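Local coordinates for protein putative platelet activating factor (Streptococcus pneumoniae, PDB 2HSJ) that is probably a GDSL-family ester hydrolase related to platelet-activating factor acetylhydrolases, at the interface of chains A and B and the interface of chains C and B. Sequence-based numbering; all coordinates share one arbitrary frame. Chains: chain A/B/C, Putative platelet activating factor.

Contact 1: the interface of chains A and B. Residues chain A 23, 27, 33, 61, 63, 82; chain B 49, 52-53, 199.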
ATOM      1  N   LYS A  23     -16.957   6.288  22.370  1.00 10.47           N
ATOM      2  CA  LYS A  23     -15.644   6.109  21.752  1.00 10.63           C
ATOM      3  C   LYS A  23     -15.548   6.895  20.447  1.00  9.49           C
ATOM      4  O   LYS A  23     -14.570   7.632  20.210  1.00 10.70           O
ATOM      5  CB  LYS A  23     -15.386   4.619  21.494  1.00 10.05           C
ATOM      6  CG  LYS A  23     -14.044   4.262  20.900  1.00 11.07           C
ATOM      7  CD  LYS A  23     -14.038   2.802  20.430  1.00 12.41           C
ATOM      8  CE  LYS A  23     -12.609   2.390  20.053  1.00 13.85           C
ATOM      9  NZ  LYS A  23     -12.590   0.949  19.566  1.00 16.38           N
ATOM     10  N   LEU A  27     -13.157   9.950  19.314  1.00  8.70           N
ATOM     11  CA  LEU A  27     -12.297   9.805  18.119  1.00  9.31           C
ATOM     12  C   LEU A  27     -12.529  10.875  17.064  1.00  9.95           C
ATOM     13  O   LEU A  27     -11.587  11.346  16.418  1.00 10.12           O
ATOM     14  CB  LEU A  27     -12.477   8.449  17.446  1.00 10.67           C
ATOM     15  CG  LEU A  27     -11.660   7.370  18.119  1.00 11.49           C
ATOM     16  CD1 LEU A  27     -12.079   5.998  17.547  1.00 11.99           C
ATOM     17  CD2 LEU A  27     -10.123   7.603  17.989  1.00 11.37           C
ATOM     18  N   VAL A  33      -6.464  11.261  11.172  1.00  9.61           N
ATOM     19  CA  VAL A  33      -6.737  11.090   9.723  1.00 10.23           C
ATOM     20  C   VAL A  33      -7.896  11.923   9.223  1.00 11.02           C
ATOM     21  O   VAL A  33      -8.798  12.296   9.992  1.00 11.45           O
ATOM     22  CB  VAL A  33      -6.955   9.607   9.316  1.00 11.07           C
ATOM     23  CG1 VAL A  33      -5.760   8.749   9.771  1.00 11.95           C
ATOM     24  CG2 VAL A  33      -8.236   9.027   9.910  1.00 11.03           C
ATOM     25  N   VAL A  61     -12.970   4.854   7.014  1.00  9.75           N
ATOM     26  CA  VAL A  61     -13.108   4.808   8.470  1.00  9.58           C
ATOM     27  C   VAL A  61     -14.412   4.118   8.853  1.00  9.71           C
ATOM     28  O   VAL A  61     -15.478   4.408   8.285  1.00  9.97           O
ATOM     29  CB  VAL A  61     -13.018   6.226   9.084  1.00  9.05           C
ATOM     30  CG1 VAL A  61     -13.313   6.205  10.577  1.00 11.83           C
ATOM     31  CG2 VAL A  61     -11.608   6.816   8.819  1.00 10.18           C
ATOM     32  N   ARG A  63     -17.498   3.433  11.169  1.00  9.25           N
ATOM     33  CA  ARG A  63     -18.412   4.008  12.160  1.00  9.44           C
ATOM     34  C   ARG A  63     -19.663   3.101  12.256  1.00  9.43           C
ATOM     35  O   ARG A  63     -20.778   3.586  12.336  1.00 10.26           O
ATOM     36  CB  ARG A  63     -18.779   5.475  11.834  1.00 10.26           C
ATOM     37  CG  ARG A  63     -17.601   6.451  12.124  1.00  9.23           C
ATOM     38  CD  ARG A  63     -17.439   6.589  13.650  1.00 10.00           C
ATOM     39  NE  ARG A  63     -16.409   7.541  14.079  1.00 10.36           N
ATOM     40  CZ  ARG A  63     -15.112   7.254  14.151  1.00  9.12           C
ATOM     41  NH1 ARG A  63     -14.649   6.048  13.781  1.00  8.95           N
ATOM     42  NH2 ARG A  63     -14.260   8.204  14.568  1.00 10.26           N
ATOM     43  N   TYR A  82     -17.414  12.675  10.645  1.00 11.39           N
ATOM     44  CA  TYR A  82     -16.410  13.733  10.857  1.00 10.35           C
ATOM     45  C   TYR A  82     -15.526  13.879   9.629  1.00 10.51           C
ATOM     46  O   TYR A  82     -15.561  13.022   8.758  1.00  9.93           O
ATOM     47  CB  TYR A  82     -15.568  13.458  12.111  1.00  9.87           C
ATOM     48  CG  TYR A  82     -14.428  12.450  11.943  1.00 10.50           C
ATOM     49  CD1 TYR A  82     -13.122  12.889  11.703  1.00  9.56           C
ATOM     50  CD2 TYR A  82     -14.663  11.073  12.042  1.00 10.17           C
ATOM     51  CE1 TYR A  82     -12.060  11.962  11.591  1.00 10.78           C
ATOM     52  CE2 TYR A  82     -13.610  10.135  11.906  1.00 10.14           C
ATOM     53  CZ  TYR A  82     -12.312  10.591  11.688  1.00 10.34           C
ATOM     54  OH  TYR A  82     -11.238   9.714  11.581  1.00 11.22           O
TER
ATOM     55  N   PRO B  49      -7.959   1.728  18.472  1.00 10.34           N
ATOM     56  CA  PRO B  49      -8.218   2.418  17.186  1.00 10.27           C
ATOM     57  C   PRO B  49      -6.934   2.801  16.527  1.00 11.13           C
ATOM     58  O   PRO B  49      -6.524   3.956  16.480  1.00 10.31           O
ATOM     59  CB  PRO B  49      -9.031   3.663  17.584  1.00 10.65           C
ATOM     60  CG  PRO B  49      -8.595   3.945  19.007  1.00 13.36           C
ATOM     61  CD  PRO B  49      -8.192   2.605  19.643  1.00 10.42           C
ATOM     62  N   GLU B  52      -7.012   5.446  13.402  1.00  9.33           N
ATOM     63  CA  GLU B  52      -7.355   6.831  13.700  1.00  8.73           C
ATOM     64  C   GLU B  52      -6.375   7.510  14.652  1.00  9.63           C
ATOM     65  O   GLU B  52      -6.378   8.750  14.734  1.00  9.99           O
ATOM     66  CB  GLU B  52      -8.804   6.924  14.177  1.00  9.45           C
ATOM     67  CG  GLU B  52      -9.764   6.497  13.107  1.00 10.59           C
ATOM     68  CD  GLU B  52     -11.193   6.707  13.552  1.00 12.35           C
ATOM     69  OE1 GLU B  52     -11.702   7.838  13.467  1.00 11.36           O
ATOM     70  OE2 GLU B  52     -11.807   5.730  14.039  1.00 14.50           O
ATOM     71  N   LEU B  53      -5.562   6.719  15.349  1.00  9.45           N
ATOM     72  CA  LEU B  53      -4.577   7.343  16.263  1.00 10.85           C
ATOM     73  C   LEU B  53      -3.149   7.327  15.728  1.00 11.17           C
ATOM     74  O   LEU B  53      -2.344   8.192  16.118  1.00 10.98           O
ATOM     75  CB  LEU B  53      -4.660   6.723  17.666  1.00 11.21           C
ATOM     76  CG  LEU B  53      -6.024   6.930  18.347  1.00 12.68           C
ATOM     77  CD1 LEU B  53      -5.974   6.258  19.718  1.00 12.75           C
ATOM     78  CD2 LEU B  53      -6.405   8.401  18.518  1.00 11.96           C
ATOM     79  N   ILE B 199     -10.547   6.592  24.996  1.00  9.73           N
ATOM     80  CA  ILE B 199      -9.854   7.184  23.868  1.00  9.72           C
ATOM     81  C   ILE B 199      -8.656   8.069  24.303  1.00  9.52           C
ATOM     82  O   ILE B 199      -7.586   8.022  23.669  1.00 10.32           O
ATOM     83  CB  ILE B 199     -10.853   7.890  22.907  1.00  9.83           C
ATOM     84  CG1 ILE B 199     -11.730   6.851  22.184  1.00 11.39           C
ATOM     85  CG2 ILE B 199     -10.106   8.781  21.923  1.00 11.22           C
ATOM     86  CD1 ILE B 199     -10.921   5.790  21.418  1.00 10.68           C
TER

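Contact 2: the interface of chains C and B. Residues chain C 211, 213-214; chain B 84-87, 124.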
ATOM      1  N   ASP C 211      19.142  -7.721   3.777  1.00 15.88           N
ATOM      2  CA  ASP C 211      18.988  -7.668   5.244  1.00 17.29           C
ATOM      3  C   ASP C 211      18.857  -6.241   5.773  1.00 17.15           C
ATOM      4  O   ASP C 211      18.313  -6.025   6.873  1.00 18.21           O
ATOM      5  CB  ASP C 211      20.128  -8.369   5.973  1.00 19.16           C
ATOM      6  CG  ASP C 211      19.991  -9.878   5.968  1.00 20.95           C
ATOM      7  OD1 ASP C 211      19.092 -10.425   5.288  1.00 26.12           O
ATOM      8  OD2 ASP C 211      20.814 -10.517   6.644  1.00 26.07           O
ATOM      9  N   LEU C 213      17.047  -3.970   4.523  1.00 18.53           N
ATOM     10  CA  LEU C 213      15.647  -3.512   4.300  1.00 20.63           C
ATOM     11  C   LEU C 213      14.745  -3.523   5.527  1.00 22.50           C
ATOM     12  O   LEU C 213      13.694  -2.892   5.524  1.00 21.67           O
ATOM     13  CB  LEU C 213      14.963  -4.329   3.201  1.00 21.43           C
ATOM     14  CG  LEU C 213      15.571  -4.233   1.812  1.00 21.07           C
ATOM     15  CD1 LEU C 213      14.844  -5.220   0.855  1.00 22.75           C
ATOM     16  CD2 LEU C 213      15.512  -2.855   1.265  1.00 20.38           C
ATOM     17  N   TYR C 214      15.161  -4.243   6.565  1.00 24.34           N
ATOM     18  CA  TYR C 214      14.361  -4.382   7.788  1.00 27.13           C
ATOM     19  C   TYR C 214      15.004  -3.616   8.924  1.00 27.81           C
ATOM     20  O   TYR C 214      14.349  -2.788   9.562  1.00 29.58           O
ATOM     21  CB  TYR C 214      14.160  -5.863   8.137  1.00 27.61           C
ATOM     22  CG  TYR C 214      13.452  -6.574   7.016  1.00 28.65           C
ATOM     23  CD1 TYR C 214      12.067  -6.748   7.030  1.00 28.94           C
ATOM     24  CD2 TYR C 214      14.165  -7.015   5.899  1.00 27.30           C
ATOM     25  CE1 TYR C 214      11.423  -7.375   5.966  1.00 30.42           C
ATOM     26  CE2 TYR C 214      13.539  -7.633   4.843  1.00 28.44           C
ATOM     27  CZ  TYR C 214      12.176  -7.815   4.877  1.00 29.95           C
ATOM     28  OH  TYR C 214      11.583  -8.452   3.809  1.00 32.26           O
ATOM     29  OXT TYR C 214      16.183  -3.806   9.217  1.00 29.62           O
TER
ATOM     30  N   GLY B  84       4.696 -10.698   3.981  1.00 10.33           N
ATOM     31  CA  GLY B  84       6.015 -10.897   3.405  1.00 10.74           C
ATOM     32  C   GLY B  84       7.070  -9.889   3.819  1.00 11.05           C
ATOM     33  O   GLY B  84       8.234 -10.015   3.386  1.00 12.81           O
ATOM     34  N   ALA B  85       6.673  -8.877   4.605  1.00 11.21           N
ATOM     35  CA  ALA B  85       7.605  -7.794   4.968  1.00 11.68           C
ATOM     36  C   ALA B  85       7.264  -7.196   6.333  1.00 11.89           C
ATOM     37  O   ALA B  85       7.074  -5.982   6.498  1.00 13.01           O
ATOM     38  CB  ALA B  85       7.575  -6.721   3.900  1.00 13.76           C
ATOM     39  N   VAL B  86       7.115  -8.077   7.312  1.00 10.76           N
ATOM     40  CA  VAL B  86       6.759  -7.616   8.653  1.00 10.61           C
ATOM     41  C   VAL B  86       8.009  -7.064   9.339  1.00 10.97           C
ATOM     42  O   VAL B  86       8.954  -7.799   9.619  1.00 11.66           O
ATOM     43  CB  VAL B  86       6.172  -8.752   9.509  1.00 10.78           C
ATOM     44  CG1 VAL B  86       5.733  -8.174  10.869  1.00 11.27           C
ATOM     45  CG2 VAL B  86       4.995  -9.412   8.767  1.00 11.44           C
ATOM     46  N   ASP B  87       8.021  -5.764   9.577  1.00 10.72           N
ATOM     47  CA  ASP B  87       9.156  -5.147  10.264  1.00 11.26           C
ATOM     48  C   ASP B  87       9.120  -5.416  11.767  1.00 11.31           C
ATOM     49  O   ASP B  87      10.161  -5.699  12.380  1.00 12.09           O
ATOM     50  CB  ASP B  87       9.160  -3.628  10.006  1.00 10.97           C
ATOM     51  CG  ASP B  87       9.808  -3.260   8.682  1.00 17.04           C
ATOM     52  OD1 ASP B  87      10.200  -4.184   7.906  1.00 20.36           O
ATOM     53  OD2 ASP B  87       9.957  -2.037   8.422  1.00 20.85           O
ATOM     54  N   LEU B 124      13.855 -11.714  10.485  1.00 15.34           N
ATOM     55  CA  LEU B 124      14.314 -10.317  10.443  1.00 15.11           C
ATOM     56  C   LEU B 124      13.338  -9.381  11.151  1.00 14.57           C
ATOM     57  O   LEU B 124      13.550  -8.169  11.164  1.00 14.64           O
ATOM     58  CB  LEU B 124      14.561  -9.839   9.000  1.00 16.28           C
ATOM     59  CG  LEU B 124      15.649 -10.589   8.222  1.00 18.05           C
ATOM     60  CD1 LEU B 124      15.725 -10.139   6.763  1.00 19.98           C
ATOM     61  CD2 LEU B 124      16.973 -10.379   8.895  1.00 20.74           C
TER
HETATM   62  O   HOH W   1      11.771  -1.081   6.784  1.00 22.85           O

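Contact 1: the interface of chains A and B
The carboxylate of B:Glu52 and the guanidinium of A:Arg63 meet tip to tip between two copies of this GDSL-like lipase/acylhydrolase, and they show how one acid carried across the interface can organise a subunit contact. A:Arg63, on strand 60-64, grips end-on, one nitrogen to each oxygen. Its NH1 gives a nearly straight bond to OE2 of B:Glu52 at 2.9 Å, within the guanidinium plane. Its NH2 meets the syn lone pair of OE1 of B:Glu52 at 2.8 Å, completing the salt bridge; here OE1 lies off the guanidinium plane and the bond is more bent, the two planes being 42° apart. From the anti side the phenolic OH of A:Tyr82 donates to the same OE1 of B:Glu52 at 2.7 Å, its ring only 15° from the carboxylate plane. Both NH1 and this hydroxyl are tilted out of the carboxylate plane. Two donors on OE1 would be expected to stabilise the ionised acid. B:Glu52 reaches them with its chain extended beyond CG (chi2 -175°).

Methyls clamp the acid. CG1 of A:Val61 lies against one face of the carboxylate, 3.7 Å from CD of B:Glu52. Over the opposite face, CD1 of A:Leu27, on helix 5-30, caps OE2 of B:Glu52 at 3.5 Å and also touches B:Pro49, while its CD2 meets CD2 of B:Leu53 at 3.8 Å. B:Ile199, starting helix 199-209, pushes CD1 against CG of A:Lys23 at 3.5 Å, the two chains crossing at about a right angle.

Contact 2: the interface of chains C and B
C:Tyr214, the last residue of its chain, leaves the 3-10 turn 210-213 with phi at -109° and enters a groove of chain B formed by the loop B:Gly84 to B:Asp87 on one flank and by B:Leu124 on the other. In this assembly of a GDSL hydrolase family member the C-terminus may serve as a docking element, though the contact could be a crystal one. The case illustrates how an aromatic ring can be held by shape, since no nitrogen or oxygen of one chain comes within bonding reach of the other.

The ring is covered on one face by B:Leu124 and bordered at its CD1 rim, from slightly beyond the other face, by B:Asp87. B:Leu124 crosses the tyrosine side chain at about a right angle: its CD1 methyl sits over the CD2-CE2 side of the face, 3.6 Å from CD2 of C:Tyr214, and its CB stands above CG at the root of the ring. OD1 of B:Asp87 approaches CD1 of C:Tyr214 at 3.3 Å. The carboxylate and ring planes are 72° apart, so the acid group stands steeply to the ring. At the edge, in the ring plane, CA of B:Ala85 abuts CE1 of C:Tyr214 at 4.0 Å. The hydroxyl lies beside the backbone of B:Gly84, whose carbonyl O is 3.7 Å from OH of C:Tyr214, too distant for a hydrogen bond.

Having CG anti to its carbonyl carbon (chi1 -60°) swings the tyrosine ring into this groove. C:Asp211, one turn earlier, closes over the leucine, its OD1 lying 3.7 Å from CD1 of B:Leu124, so that this methyl is shared by the ring and a carboxylate oxygen.

Polar linkage is indirect: a water lies 2.9 Å from the backbone O of C:Leu213 and 2.6 Å from OD2 of B:Asp87.

The C-alpha centres of contact 1 and contact 2 lie about 28 Å apart, and chain B takes part in both, using different residues for each. The C-terminal segment serves both surfaces: residue 199 begins a helix used in contact 1, and the turn and terminus that follow that helix supply one side of contact 2. Each interface is two-fold symmetric, so every subunit can offer both halves of both contacts, and together they could join four copies, as in the deposited assembly. Contact 1 joins a salt bridge to apolar packing; either interface may nevertheless reflect crystal packing and not an oligomer in solution.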